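Local coordinates for protein L-threonine-O-3-phosphate decarboxylase (Porphyromonas gingivalis, PDB 3FKD) that probably binds pyridoxal 5'-phosphate and probably acts as a decarboxylase of L-threonine O-3-phosphate in the class I and II aminotransferase family, at residues G28-D31 / H32-K35; R148-I151 / L152-N156; R179-D182 / I183-R186; D214-K217 / R218-A221. One frame throughout, in Å; residues are numbered along the deposited sequence.

Overall arrangement
All four contacts are local, each made within one continuous run of chain, so none nests in or crosses another. Contact 1 comes first, where the loop after strand 18-19 turns into helix 31-39, close to the second subunit. Contact 2 lies on helix 148-157, between strands 132-136 and 162-166. Contact 3 follows in the loop between strands 162-166 and 189-194. It touches contact 2 through the salt bridge R148 to D182 and through R186, which packs on L155. Contact 4, on helix 213-220, has its centre about 16 Å from that of contact 3, without touching it. Contact 1 stands apart, its centre 32 Å or more from the others.

Contact 1: residues G28-D31 / H32-K35; sequences GDKD and HLEK
E34 carries its CG anti to its own carbonyl carbon, chi1 -72°, and this lays the start of the side chain over the carbonyl oxygen of K30. E34 CG and K30 O are 3.2 Å apart. Beyond CG the glutamate runs out extended. L33 has its CG anti to the backbone N, chi1 166°, and lies beside K30 with both side chains pointing the same way. Between the two side chains the closest approach is K30 NZ to L33 CD2, 4.2 Å.

The backbone forms the first turn of helix 31-39. E34 N donates to K30 O at 2.9 Å, and K35 N donates to D31 O at 2.8 Å. Ahead of the helix, D29 OD1 accepts from D31 N at 3.3 Å, nearly along its C-O axis. This is a side-chain capping bond. The H32 ring lies near the same oxygen, with D29 OD1 4.3 Å from H32 ND1.

The polar ends are held from outside. K30 NZ bonds to Y199 O, and E34 OE2 forms a salt bridge with R45 of the second subunit. L33 packs against A235 and F238 of helix 230-241. The chemistry implies two jobs for this turn: D29 takes up an N-H at the helix start, while E34 commits its charge to the dimer interface.

Contact 2: residues R148-I151 / L152-N156; sequences RTEI and LRLLN
R148 overlaps L152 one turn further along the helix. The leucine methyl CD1 lies 3.9 Å from R148 NE, and the two side chains run at a slant to each other. The arginine is extended from CG to NE, and the chain and its guanidinium lie alongside the methyl. NH1 goes on to form a salt bridge with D182 and also bonds to V177 O.

On another side, R153 folds back. Its CG sits between the backbone N and the carbonyl carbon, chi1 78°, and the chain bends again at chi2 and chi3. NE then reaches T149 O in a weak bond of 3.4 Å, with the acceptor at the guanidinium edge. T149 O also receives a weak bond from R153 N. E150 crosses R153 at about a right angle and touches its aliphatic part, OE1 to CD 3.7 Å.

This is helix 148-157 of a beta-alpha-beta unit, between strands 132-136 and 162-166. Its buried side faces the second strand: I151 packs on L165, and L154 and L155 pack on F163. I151 and L155 lie side by side, pointing the same way, I151 CG2 to L155 CD2 3.3 Å. L155 N donates to I151 O at 3.1 Å.

Contact 3: residues R179-D182 / I183-R186; sequences RPAD and IKGR
The chain makes a short 3-10 turn at 180-182 and then a type II beta turn from I183 to R186, with G185 at positive phi. I183 N closes the first turn on P180 O at 3.2 Å. The N-H points almost straight at the oxygen, 176°.

R186 bends back to meet the backbone of D182. Its CG is anti to the backbone N, chi1 -157°, and the chain turns at chi3 to bring NE round. NE donates to D182 O at 2.8 Å with an angle of 168°. The oxygen lies close to the guanidinium plane, at its edge, which favours this turn of the group. R186 CD rests on L155 of helix 148-157, while the guanidinium end lies by L152 and N156 of the same helix.

These turns belong to the loop between strands 162-166 and 189-194, neighbours in the seven-stranded sheet of this aminotransferase-family chain. The loop is packed down through P180, which touches M191 and Y193, and I183, which touches V65 and A69.

D182 is buried, and its carboxylate reaches back to the backbone N of R179. OD2, already engaged by R148, also accepts from R179 N at 2.8 Å, on the anti side and out of the carboxylate plane. Two donors thus grip this one oxygen.

K184 lies along the outer side. Its CG is 3.4 Å from A181 O, its NZ passes 4.0 Å from A181 CB, and that amine bonds to S64 O.

Contact 4: residues D214-K217 / R218-A221; sequences DFMK and RVAA
F215 and V219 form the close-packed side of this turn. The valine methyl CG1 comes within 3.3 Å of F215 CE2, and the two side chains are slanted against each other. F215 has its CG anti to the backbone N, chi1 172°, which swings the ring along the helix toward V219. The selenium of selenomethionine M216 lies further from the same methyl, SE to CG1 4.4 Å.

All three residues are buried. M216 and V219 rest on L71 of strand 70-73, an outermost strand of the seven-stranded sheet within this chain. F215 and V219 meet helix 75-86 at I83 and A86. The F215 ring also lies nearly parallel to that of F87. Helix 213-220 is thus packed against that edge strand and the helix that follows it.

Two backbone bonds run through the same turn. V219 N donates to F215 O at 3.3 Å, and A220 N donates to M216 O at 2.9 Å.

The other side is looser and exposed. K217 and R218 are both bent chains that extend away from the turn, though R218 CB stays 3.5 Å from F215 O and its side chain touches F87. At the far end A221 N reaches K217 O in a weak bond of 3.4 Å.

Contact 1: residues G28-D31 / H32-K35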
ATOM      1  N   GLY A  28       5.738 -16.569  16.891  1.00 27.04           N
ATOM      2  CA  GLY A  28       5.813 -17.557  15.826  1.00 27.75           C
ATOM      3  C   GLY A  28       7.248 -17.902  15.441  1.00 32.40           C
ATOM      4  O   GLY A  28       8.161 -17.152  15.736  1.00 29.75           O
ATOM      5  N   ASP A  29       7.458 -19.058  14.806  1.00 36.28           N
ATOM      6  CA  ASP A  29       8.770 -19.382  14.231  1.00 37.96           C
ATOM      7  C   ASP A  29       8.944 -18.718  12.855  1.00 39.74           C
ATOM      8  O   ASP A  29       8.255 -19.067  11.881  1.00 38.03           O
ATOM      9  CB  ASP A  29       8.963 -20.882  14.098  1.00 38.22           C
ATOM     10  CG  ASP A  29      10.402 -21.260  13.796  1.00 44.89           C
ATOM     11  OD1 ASP A  29      11.198 -20.373  13.361  1.00 43.01           O
ATOM     12  OD2 ASP A  29      10.739 -22.461  14.010  1.00 47.90           O
ATOM     13  N   LYS A  30       9.871 -17.766  12.777  1.00 37.71           N
ATOM     14  CA  LYS A  30       9.957 -16.913  11.608  1.00 37.24           C
ATOM     15  C   LYS A  30      11.290 -17.025  10.940  1.00 37.32           C
ATOM     16  O   LYS A  30      11.540 -16.302   9.968  1.00 37.86           O
ATOM     17  CB  LYS A  30       9.743 -15.446  12.000  1.00 39.57           C
ATOM     18  CG  LYS A  30       8.322 -14.938  11.816  1.00 35.79           C
ATOM     19  CD  LYS A  30       8.001 -13.899  12.905  1.00 38.52           C
ATOM     20  CE  LYS A  30       6.640 -13.252  12.650  1.00 33.82           C
ATOM     21  NZ  LYS A  30       6.401 -13.188  11.160  1.00 30.19           N
ATOM     22  N   ASP A  31      12.151 -17.898  11.459  1.00 38.00           N
ATOM     23  CA  ASP A  31      13.489 -18.068  10.875  1.00 39.63           C
ATOM     24  C   ASP A  31      13.321 -18.484   9.425  1.00 34.53           C
ATOM     25  O   ASP A  31      13.995 -17.952   8.544  1.00 33.05           O
ATOM     26  CB  ASP A  31      14.356 -19.113  11.630  1.00 41.56           C
ATOM     27  CG  ASP A  31      14.602 -18.747  13.118  1.00 47.66           C
ATOM     28  OD1 ASP A  31      14.732 -17.532  13.464  1.00 45.55           O
ATOM     29  OD2 ASP A  31      14.667 -19.701  13.945  1.00 52.34           O
ATOM     30  N   HIS A  32      12.406 -19.416   9.180  1.00 30.99           N
ATOM     31  CA  HIS A  32      12.283 -19.967   7.847  1.00 31.89           C
ATOM     32  C   HIS A  32      11.520 -19.095   6.849  1.00 31.66           C
ATOM     33  O   HIS A  32      11.900 -19.025   5.679  1.00 30.32           O
ATOM     34  CB  HIS A  32      11.800 -21.402   7.903  1.00 29.36           C
ATOM     35  CG  HIS A  32      12.778 -22.279   8.597  1.00 33.22           C
ATOM     36  ND1 HIS A  32      12.713 -22.535   9.954  1.00 34.82           N
ATOM     37  CD2 HIS A  32      13.922 -22.851   8.155  1.00 31.00           C
ATOM     38  CE1 HIS A  32      13.752 -23.271  10.305  1.00 35.99           C
ATOM     39  NE2 HIS A  32      14.497 -23.483   9.229  1.00 35.76           N
ATOM     40  N   LEU A  33      10.476 -18.418   7.305  1.00 27.90           N
ATOM     41  CA  LEU A  33       9.910 -17.399   6.484  1.00 26.70           C
ATOM     42  C   LEU A  33      11.023 -16.396   6.127  1.00 27.72           C
ATOM     43  O   LEU A  33      11.196 -16.024   4.972  1.00 27.41           O
ATOM     44  CB  LEU A  33       8.751 -16.710   7.205  1.00 27.11           C
ATOM     45  CG  LEU A  33       8.284 -15.394   6.575  1.00 25.33           C
ATOM     46  CD1 LEU A  33       7.863 -15.606   5.140  1.00 23.75           C
ATOM     47  CD2 LEU A  33       7.146 -14.780   7.357  1.00 23.75           C
ATOM     48  N   GLU A  34      11.776 -15.938   7.111  1.00 29.34           N
ATOM     49  CA  GLU A  34      12.740 -14.873   6.860  1.00 27.24           C
ATOM     50  C   GLU A  34      13.931 -15.297   5.998  1.00 25.27           C
ATOM     51  O   GLU A  34      14.399 -14.538   5.192  1.00 24.58           O
ATOM     52  CB  GLU A  34      13.211 -14.263   8.181  1.00 28.19           C
ATOM     53  CG  GLU A  34      12.141 -13.418   8.836  1.00 33.20           C
ATOM     54  CD  GLU A  34      12.626 -12.733  10.091  1.00 34.37           C
ATOM     55  OE1 GLU A  34      13.734 -13.100  10.558  1.00 37.73           O
ATOM     56  OE2 GLU A  34      11.910 -11.843  10.597  1.00 30.00           O
ATOM     57  N   LYS A  35      14.445 -16.496   6.207  1.00 26.64           N
ATOM     58  CA  LYS A  35      15.422 -17.044   5.315  1.00 27.23           C
ATOM     59  C   LYS A  35      14.870 -17.058   3.885  1.00 26.28           C
ATOM     60  O   LYS A  35      15.589 -16.694   2.949  1.00 27.29           O
ATOM     61  CB  LYS A  35      15.829 -18.452   5.765  1.00 31.00           C
ATOM     62  CG  LYS A  35      16.776 -19.152   4.800  1.00 32.33           C
ATOM     63  CD  LYS A  35      17.878 -18.187   4.345  1.00 34.01           C
ATOM     64  CE  LYS A  35      19.239 -18.886   4.291  1.00 40.81           C
ATOM     65  NZ  LYS A  35      19.531 -19.643   5.561  1.00 43.00           N
TER

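Contact 2: residues R148-I151 / L152-N156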
ATOM      1  N   ARG A 148     -20.287 -18.949  15.273  1.00 43.24           N
ATOM      2  CA  ARG A 148     -20.427 -19.115  13.826  1.00 40.34           C
ATOM      3  C   ARG A 148     -21.899 -19.159  13.487  1.00 39.58           C
ATOM      4  O   ARG A 148     -22.312 -18.692  12.434  1.00 40.19           O
ATOM      5  CB  ARG A 148     -19.708 -20.398  13.359  1.00 39.77           C
ATOM      6  CG  ARG A 148     -20.410 -21.141  12.238  1.00 39.26           C
ATOM      7  CD  ARG A 148     -19.648 -22.345  11.684  1.00 37.01           C
ATOM      8  NE  ARG A 148     -20.273 -22.711  10.415  1.00 40.63           N
ATOM      9  CZ  ARG A 148     -19.859 -22.300   9.213  1.00 38.99           C
ATOM     10  NH1 ARG A 148     -18.769 -21.558   9.105  1.00 37.69           N
ATOM     11  NH2 ARG A 148     -20.515 -22.653   8.113  1.00 36.66           N
ATOM     12  N   THR A 149     -22.678 -19.697  14.424  1.00 42.43           N
ATOM     13  CA  THR A 149     -24.132 -19.854  14.311  1.00 42.91           C
ATOM     14  C   THR A 149     -24.927 -18.564  14.498  1.00 41.44           C
ATOM     15  O   THR A 149     -25.924 -18.342  13.823  1.00 42.83           O
ATOM     16  CB  THR A 149     -24.635 -20.861  15.359  1.00 45.40           C
ATOM     17  OG1 THR A 149     -23.785 -22.011  15.349  1.00 46.86           O
ATOM     18  CG2 THR A 149     -26.055 -21.289  15.066  1.00 43.40           C
ATOM     19  N   GLU A 150     -24.503 -17.724  15.429  1.00 43.59           N
ATOM     20  CA  GLU A 150     -25.195 -16.459  15.658  1.00 45.03           C
ATOM     21  C   GLU A 150     -25.026 -15.603  14.418  1.00 45.13           C
ATOM     22  O   GLU A 150     -25.951 -14.920  13.971  1.00 48.23           O
ATOM     23  CB  GLU A 150     -24.634 -15.753  16.891  1.00 44.85           C
ATOM     24  CG  GLU A 150     -25.085 -14.311  17.029  1.00 48.66           C
ATOM     25  CD  GLU A 150     -26.586 -14.154  17.272  1.00 51.68           C
ATOM     26  OE1 GLU A 150     -27.261 -15.161  17.605  1.00 54.82           O
ATOM     27  OE2 GLU A 150     -27.085 -13.011  17.137  1.00 49.07           O
ATOM     28  N   ILE A 151     -23.840 -15.675  13.837  1.00 41.95           N
ATOM     29  CA  ILE A 151     -23.559 -14.953  12.618  1.00 39.59           C
ATOM     30  C   ILE A 151     -24.437 -15.452  11.469  1.00 41.66           C
ATOM     31  O   ILE A 151     -25.083 -14.636  10.811  1.00 40.93           O
ATOM     32  CB  ILE A 151     -22.060 -14.982  12.278  1.00 37.39           C
ATOM     33  CG1 ILE A 151     -21.299 -14.118  13.285  1.00 36.13           C
ATOM     34  CG2 ILE A 151     -21.827 -14.442  10.894  1.00 37.63           C
ATOM     35  CD1 ILE A 151     -19.833 -13.952  13.016  1.00 33.71           C
ATOM     36  N   LEU A 152     -24.491 -16.770  11.241  1.00 40.13           N
ATOM     37  CA  LEU A 152     -25.341 -17.318  10.162  1.00 41.65           C
ATOM     38  C   LEU A 152     -26.823 -16.867  10.172  1.00 40.79           C
ATOM     39  O   LEU A 152     -27.440 -16.710   9.123  1.00 39.66           O
ATOM     40  CB  LEU A 152     -25.251 -18.850  10.089  1.00 38.21           C
ATOM     41  CG  LEU A 152     -23.844 -19.325   9.774  1.00 40.18           C
ATOM     42  CD1 LEU A 152     -23.662 -20.821   9.941  1.00 35.72           C
ATOM     43  CD2 LEU A 152     -23.491 -18.868   8.344  1.00 40.95           C
ATOM     44  N   ARG A 153     -27.411 -16.661  11.340  1.00 42.30           N
ATOM     45  CA  ARG A 153     -28.804 -16.251  11.323  1.00 42.91           C
ATOM     46  C   ARG A 153     -28.916 -14.779  10.990  1.00 43.85           C
ATOM     47  O   ARG A 153     -29.897 -14.366  10.388  1.00 44.09           O
ATOM     48  CB  ARG A 153     -29.570 -16.648  12.591  1.00 47.94           C
ATOM     49  CG  ARG A 153     -29.357 -15.800  13.857  1.00 50.89           C
ATOM     50  CD  ARG A 153     -29.508 -16.727  15.067  1.00 53.56           C
ATOM     51  NE  ARG A 153     -29.256 -18.101  14.616  1.00 55.15           N
ATOM     52  CZ  ARG A 153     -30.064 -19.138  14.833  1.00 57.54           C
ATOM     53  NH1 ARG A 153     -31.172 -18.982  15.555  1.00 60.03           N
ATOM     54  NH2 ARG A 153     -29.752 -20.333  14.346  1.00 52.47           N
ATOM     55  N   LEU A 154     -27.892 -13.995  11.329  1.00 42.83           N
ATOM     56  CA  LEU A 154     -27.838 -12.600  10.882  1.00 41.25           C
ATOM     57  C   LEU A 154     -27.763 -12.461   9.338  1.00 40.93           C
ATOM     58  O   LEU A 154     -28.453 -11.636   8.731  1.00 39.70           O
ATOM     59  CB  LEU A 154     -26.629 -11.897  11.491  1.00 38.95           C
ATOM     60  CG  LEU A 154     -26.442 -11.831  12.987  1.00 39.68           C
ATOM     61  CD1 LEU A 154     -24.975 -11.720  13.293  1.00 37.39           C
ATOM     62  CD2 LEU A 154     -27.203 -10.629  13.523  1.00 42.08           C
ATOM     63  N   LEU A 155     -26.877 -13.238   8.725  1.00 39.34           N
ATOM     64  CA  LEU A 155     -26.731 -13.260   7.285  1.00 38.20           C
ATOM     65  C   LEU A 155     -28.062 -13.607   6.674  1.00 38.27           C
ATOM     66  O   LEU A 155     -28.499 -12.992   5.708  1.00 38.63           O
ATOM     67  CB  LEU A 155     -25.693 -14.315   6.866  1.00 39.06           C
ATOM     68  CG  LEU A 155     -24.183 -14.010   6.868  1.00 36.09           C
ATOM     69  CD1 LEU A 155     -23.900 -12.524   6.851  1.00 34.93           C
ATOM     70  CD2 LEU A 155     -23.501 -14.638   8.024  1.00 36.22           C
ATOM     71  N   ASN A 156     -28.706 -14.610   7.253  1.00 40.24           N
ATOM     72  CA  ASN A 156     -29.990 -15.089   6.766  1.00 41.49           C
ATOM     73  C   ASN A 156     -31.171 -14.152   7.050  1.00 43.25           C
ATOM     74  O   ASN A 156     -32.031 -13.960   6.185  1.00 44.04           O
ATOM     75  CB  ASN A 156     -30.263 -16.485   7.309  1.00 41.40           C
ATOM     76  CG  ASN A 156     -29.265 -17.516   6.782  1.00 44.31           C
ATOM     77  OD1 ASN A 156     -28.827 -18.402   7.515  1.00 42.31           O
ATOM     78  ND2 ASN A 156     -28.896 -17.391   5.503  1.00 42.64           N
TER

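Contact 3: residues R179-D182 / I183-R186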
ATOM      1  N   ARG A 179     -16.025 -19.200   7.523  1.00 32.71           N
ATOM      2  CA  ARG A 179     -14.846 -19.381   6.681  1.00 33.41           C
ATOM      3  C   ARG A 179     -15.157 -18.941   5.261  1.00 32.67           C
ATOM      4  O   ARG A 179     -16.316 -18.662   4.952  1.00 33.17           O
ATOM      5  CB  ARG A 179     -14.355 -20.826   6.744  1.00 33.83           C
ATOM      6  CG  ARG A 179     -15.435 -21.852   6.770  1.00 35.66           C
ATOM      7  CD  ARG A 179     -15.046 -23.082   7.616  1.00 39.16           C
ATOM      8  NE  ARG A 179     -16.169 -24.023   7.672  1.00 39.84           N
ATOM      9  CZ  ARG A 179     -16.786 -24.403   8.783  1.00 40.96           C
ATOM     10  NH1 ARG A 179     -16.374 -23.963   9.956  1.00 43.84           N
ATOM     11  NH2 ARG A 179     -17.801 -25.245   8.718  1.00 45.42           N
ATOM     12  N   PRO A 180     -14.129 -18.850   4.394  1.00 32.22           N
ATOM     13  CA  PRO A 180     -14.333 -18.237   3.060  1.00 31.00           C
ATOM     14  C   PRO A 180     -15.462 -18.889   2.238  1.00 31.30           C
ATOM     15  O   PRO A 180     -16.208 -18.209   1.515  1.00 30.20           O
ATOM     16  CB  PRO A 180     -12.979 -18.424   2.368  1.00 27.14           C
ATOM     17  CG  PRO A 180     -11.993 -18.563   3.484  1.00 30.28           C
ATOM     18  CD  PRO A 180     -12.726 -19.241   4.624  1.00 28.78           C
ATOM     19  N   ALA A 181     -15.597 -20.201   2.383  1.00 32.46           N
ATOM     20  CA  ALA A 181     -16.587 -20.954   1.604  1.00 36.32           C
ATOM     21  C   ALA A 181     -18.050 -20.701   2.039  1.00 34.45           C
ATOM     22  O   ALA A 181     -18.981 -21.259   1.467  1.00 33.58           O
ATOM     23  CB  ALA A 181     -16.239 -22.470   1.608  1.00 32.66           C
ATOM     24  N   ASP A 182     -18.240 -19.854   3.050  1.00 33.64           N
ATOM     25  CA  ASP A 182     -19.580 -19.371   3.391  1.00 32.72           C
ATOM     26  C   ASP A 182     -20.199 -18.351   2.420  1.00 34.98           C
ATOM     27  O   ASP A 182     -21.402 -18.150   2.457  1.00 36.66           O
ATOM     28  CB  ASP A 182     -19.622 -18.840   4.821  1.00 34.03           C
ATOM     29  CG  ASP A 182     -19.410 -19.943   5.853  1.00 35.76           C
ATOM     30  OD1 ASP A 182     -19.981 -21.040   5.657  1.00 35.61           O
ATOM     31  OD2 ASP A 182     -18.655 -19.726   6.837  1.00 34.72           O
ATOM     32  N   ILE A 183     -19.402 -17.729   1.543  1.00 34.93           N
ATOM     33  CA  ILE A 183     -19.946 -16.758   0.593  1.00 35.86           C
ATOM     34  C   ILE A 183     -20.911 -17.418  -0.375  1.00 35.76           C
ATOM     35  O   ILE A 183     -21.641 -16.752  -1.095  1.00 34.98           O
ATOM     36  CB  ILE A 183     -18.846 -16.075  -0.240  1.00 35.40           C
ATOM     37  CG1 ILE A 183     -18.068 -17.122  -1.038  1.00 36.62           C
ATOM     38  CG2 ILE A 183     -17.900 -15.284   0.646  1.00 32.98           C
ATOM     39  CD1 ILE A 183     -17.109 -16.534  -2.079  1.00 33.44           C
ATOM     40  N   LYS A 184     -20.900 -18.746  -0.379  1.00 38.27           N
ATOM     41  CA  LYS A 184     -21.594 -19.525  -1.400  1.00 39.84           C
ATOM     42  C   LYS A 184     -23.106 -19.590  -1.198  1.00 40.39           C
ATOM     43  O   LYS A 184     -23.581 -20.119  -0.186  1.00 39.68           O
ATOM     44  CB  LYS A 184     -21.007 -20.929  -1.484  1.00 37.22           C
ATOM     45  CG  LYS A 184     -19.548 -20.931  -1.870  1.00 36.58           C
ATOM     46  CD  LYS A 184     -19.031 -22.343  -2.149  1.00 33.33           C
ATOM     47  CE  LYS A 184     -17.636 -22.280  -2.687  1.00 32.51           C
ATOM     48  NZ  LYS A 184     -16.863 -23.448  -2.218  1.00 35.88           N
ATOM     49  N   GLY A 185     -23.843 -19.063  -2.179  1.00 36.02           N
ATOM     50  CA  GLY A 185     -25.289 -19.017  -2.125  1.00 37.14           C
ATOM     51  C   GLY A 185     -25.709 -17.968  -1.125  1.00 41.25           C
ATOM     52  O   GLY A 185     -26.744 -18.070  -0.474  1.00 43.36           O
ATOM     53  N   ARG A 186     -24.873 -16.944  -1.004  1.00 43.56           N
ATOM     54  CA  ARG A 186     -25.024 -15.913   0.007  1.00 39.43           C
ATOM     55  C   ARG A 186     -24.326 -14.708  -0.572  1.00 40.31           C
ATOM     56  O   ARG A 186     -23.165 -14.776  -0.962  1.00 39.69           O
ATOM     57  CB  ARG A 186     -24.342 -16.340   1.304  1.00 37.85           C
ATOM     58  CG  ARG A 186     -24.876 -15.649   2.523  1.00 42.37           C
ATOM     59  CD  ARG A 186     -24.057 -16.022   3.777  1.00 42.16           C
ATOM     60  NE  ARG A 186     -23.755 -17.444   3.846  1.00 36.06           N
ATOM     61  CZ  ARG A 186     -24.565 -18.341   4.375  1.00 36.55           C
ATOM     62  NH1 ARG A 186     -24.214 -19.613   4.392  1.00 40.65           N
ATOM     63  NH2 ARG A 186     -25.727 -17.965   4.873  1.00 37.73           N
TER

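Contact 4: residues D214-K217 / R218-A221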
ATOM      1  N   ASP A 214     -20.490 -10.431  -7.712  1.00 38.13           N
ATOM      2  CA  ASP A 214     -21.241  -9.210  -7.903  1.00 36.20           C
ATOM      3  C   ASP A 214     -20.685  -8.116  -7.003  1.00 37.73           C
ATOM      4  O   ASP A 214     -20.404  -7.005  -7.458  1.00 38.90           O
ATOM      5  CB  ASP A 214     -22.710  -9.421  -7.573  1.00 40.66           C
ATOM      6  CG  ASP A 214     -23.539  -9.785  -8.787  1.00 48.36           C
ATOM      7  OD1 ASP A 214     -24.411 -10.671  -8.629  1.00 52.35           O
ATOM      8  OD2 ASP A 214     -23.328  -9.193  -9.883  1.00 48.70           O
ATOM      9  N   PHE A 215     -20.524  -8.411  -5.718  1.00 33.17           N
ATOM     10  CA  PHE A 215     -19.960  -7.425  -4.832  1.00 31.16           C
ATOM     11  C   PHE A 215     -18.536  -7.129  -5.272  1.00 31.96           C
ATOM     12  O   PHE A 215     -18.161  -5.981  -5.533  1.00 31.01           O
ATOM     13  CB  PHE A 215     -20.004  -7.909  -3.376  1.00 32.20           C
ATOM     14  CG  PHE A 215     -19.260  -7.019  -2.408  1.00 28.59           C
ATOM     15  CD1 PHE A 215     -19.914  -6.029  -1.727  1.00 28.06           C
ATOM     16  CD2 PHE A 215     -17.908  -7.184  -2.197  1.00 27.76           C
ATOM     17  CE1 PHE A 215     -19.250  -5.232  -0.851  1.00 28.40           C
ATOM     18  CE2 PHE A 215     -17.233  -6.378  -1.335  1.00 27.46           C
ATOM     19  CZ  PHE A 215     -17.912  -5.402  -0.648  1.00 28.75           C
HETATM   20  N   MSE A 216     -17.741  -8.184  -5.366  1.00 33.07           N
HETATM   21  CA  MSE A 216     -16.344  -8.050  -5.739  1.00 33.33           C
HETATM   22  C   MSE A 216     -16.039  -7.084  -6.896  1.00 34.86           C
HETATM   23  O   MSE A 216     -14.974  -6.471  -6.915  1.00 33.76           O
HETATM   24  CB  MSE A 216     -15.734  -9.410  -6.051  1.00 34.69           C
HETATM   25  CG  MSE A 216     -14.237  -9.306  -6.093  1.00 39.55           C
HETATM   26 SE   MSE A 216     -13.568  -8.756  -4.332  1.00 58.45          SE
HETATM   27  CE  MSE A 216     -13.300 -10.509  -3.631  1.00 32.20           C
ATOM     28  N   LYS A 217     -16.946  -6.973  -7.867  1.00 35.17           N
ATOM     29  CA  LYS A 217     -16.705  -6.105  -9.020  1.00 36.11           C
ATOM     30  C   LYS A 217     -17.052  -4.633  -8.737  1.00 33.90           C
ATOM     31  O   LYS A 217     -16.494  -3.744  -9.378  1.00 36.61           O
ATOM     32  CB  LYS A 217     -17.384  -6.620 -10.309  1.00 38.15           C
ATOM     33  CG  LYS A 217     -16.572  -7.700 -11.082  1.00 42.02           C
ATOM     34  CD  LYS A 217     -16.525  -7.393 -12.606  1.00 46.18           C
ATOM     35  CE  LYS A 217     -16.562  -8.652 -13.511  1.00 50.07           C
ATOM     36  NZ  LYS A 217     -17.453  -8.428 -14.744  1.00 47.10           N
ATOM     37  N   ARG A 218     -17.942  -4.358  -7.786  1.00 31.65           N
ATOM     38  CA  ARG A 218     -18.046  -2.990  -7.329  1.00 29.60           C
ATOM     39  C   ARG A 218     -16.729  -2.587  -6.681  1.00 29.49           C
ATOM     40  O   ARG A 218     -16.287  -1.454  -6.830  1.00 28.81           O
ATOM     41  CB  ARG A 218     -19.200  -2.769  -6.370  1.00 27.96           C
ATOM     42  CG  ARG A 218     -20.550  -2.790  -7.025  1.00 30.66           C
ATOM     43  CD  ARG A 218     -20.875  -1.512  -7.822  1.00 32.12           C
ATOM     44  NE  ARG A 218     -20.977  -0.281  -7.031  1.00 30.55           N
ATOM     45  CZ  ARG A 218     -21.990   0.039  -6.221  1.00 32.93           C
ATOM     46  NH1 ARG A 218     -23.024  -0.775  -6.066  1.00 34.51           N
ATOM     47  NH2 ARG A 218     -21.975   1.191  -5.566  1.00 31.36           N
ATOM     48  N   VAL A 219     -16.072  -3.490  -5.966  1.00 29.73           N
ATOM     49  CA  VAL A 219     -14.829  -3.043  -5.340  1.00 29.21           C
ATOM     50  C   VAL A 219     -13.643  -3.020  -6.288  1.00 27.64           C
ATOM     51  O   VAL A 219     -12.789  -2.153  -6.172  1.00 26.68           O
ATOM     52  CB  VAL A 219     -14.555  -3.647  -3.901  1.00 29.03           C
ATOM     53  CG1 VAL A 219     -15.389  -4.862  -3.646  1.00 29.48           C
ATOM     54  CG2 VAL A 219     -13.068  -3.895  -3.652  1.00 27.40           C
ATOM     55  N   ALA A 220     -13.658  -3.897  -7.289  1.00 30.41           N
ATOM     56  CA  ALA A 220     -12.546  -4.019  -8.245  1.00 30.15           C
ATOM     57  C   ALA A 220     -12.427  -2.744  -9.079  1.00 29.09           C
ATOM     58  O   ALA A 220     -11.355  -2.388  -9.584  1.00 26.18           O
ATOM     59  CB  ALA A 220     -12.728  -5.215  -9.124  1.00 27.79           C
ATOM     60  N   ALA A 221     -13.530  -2.019  -9.162  1.00 29.93           N
ATOM     61  CA  ALA A 221     -13.573  -0.836  -9.995  1.00 27.92           C
ATOM     62  C   ALA A 221     -12.639   0.269  -9.478  1.00 26.44           C
ATOM     63  O   ALA A 221     -12.304   1.215 -10.199  1.00 28.41           O
ATOM     64  CB  ALA A 221     -14.995  -0.360 -10.132  1.00 26.34           C
TER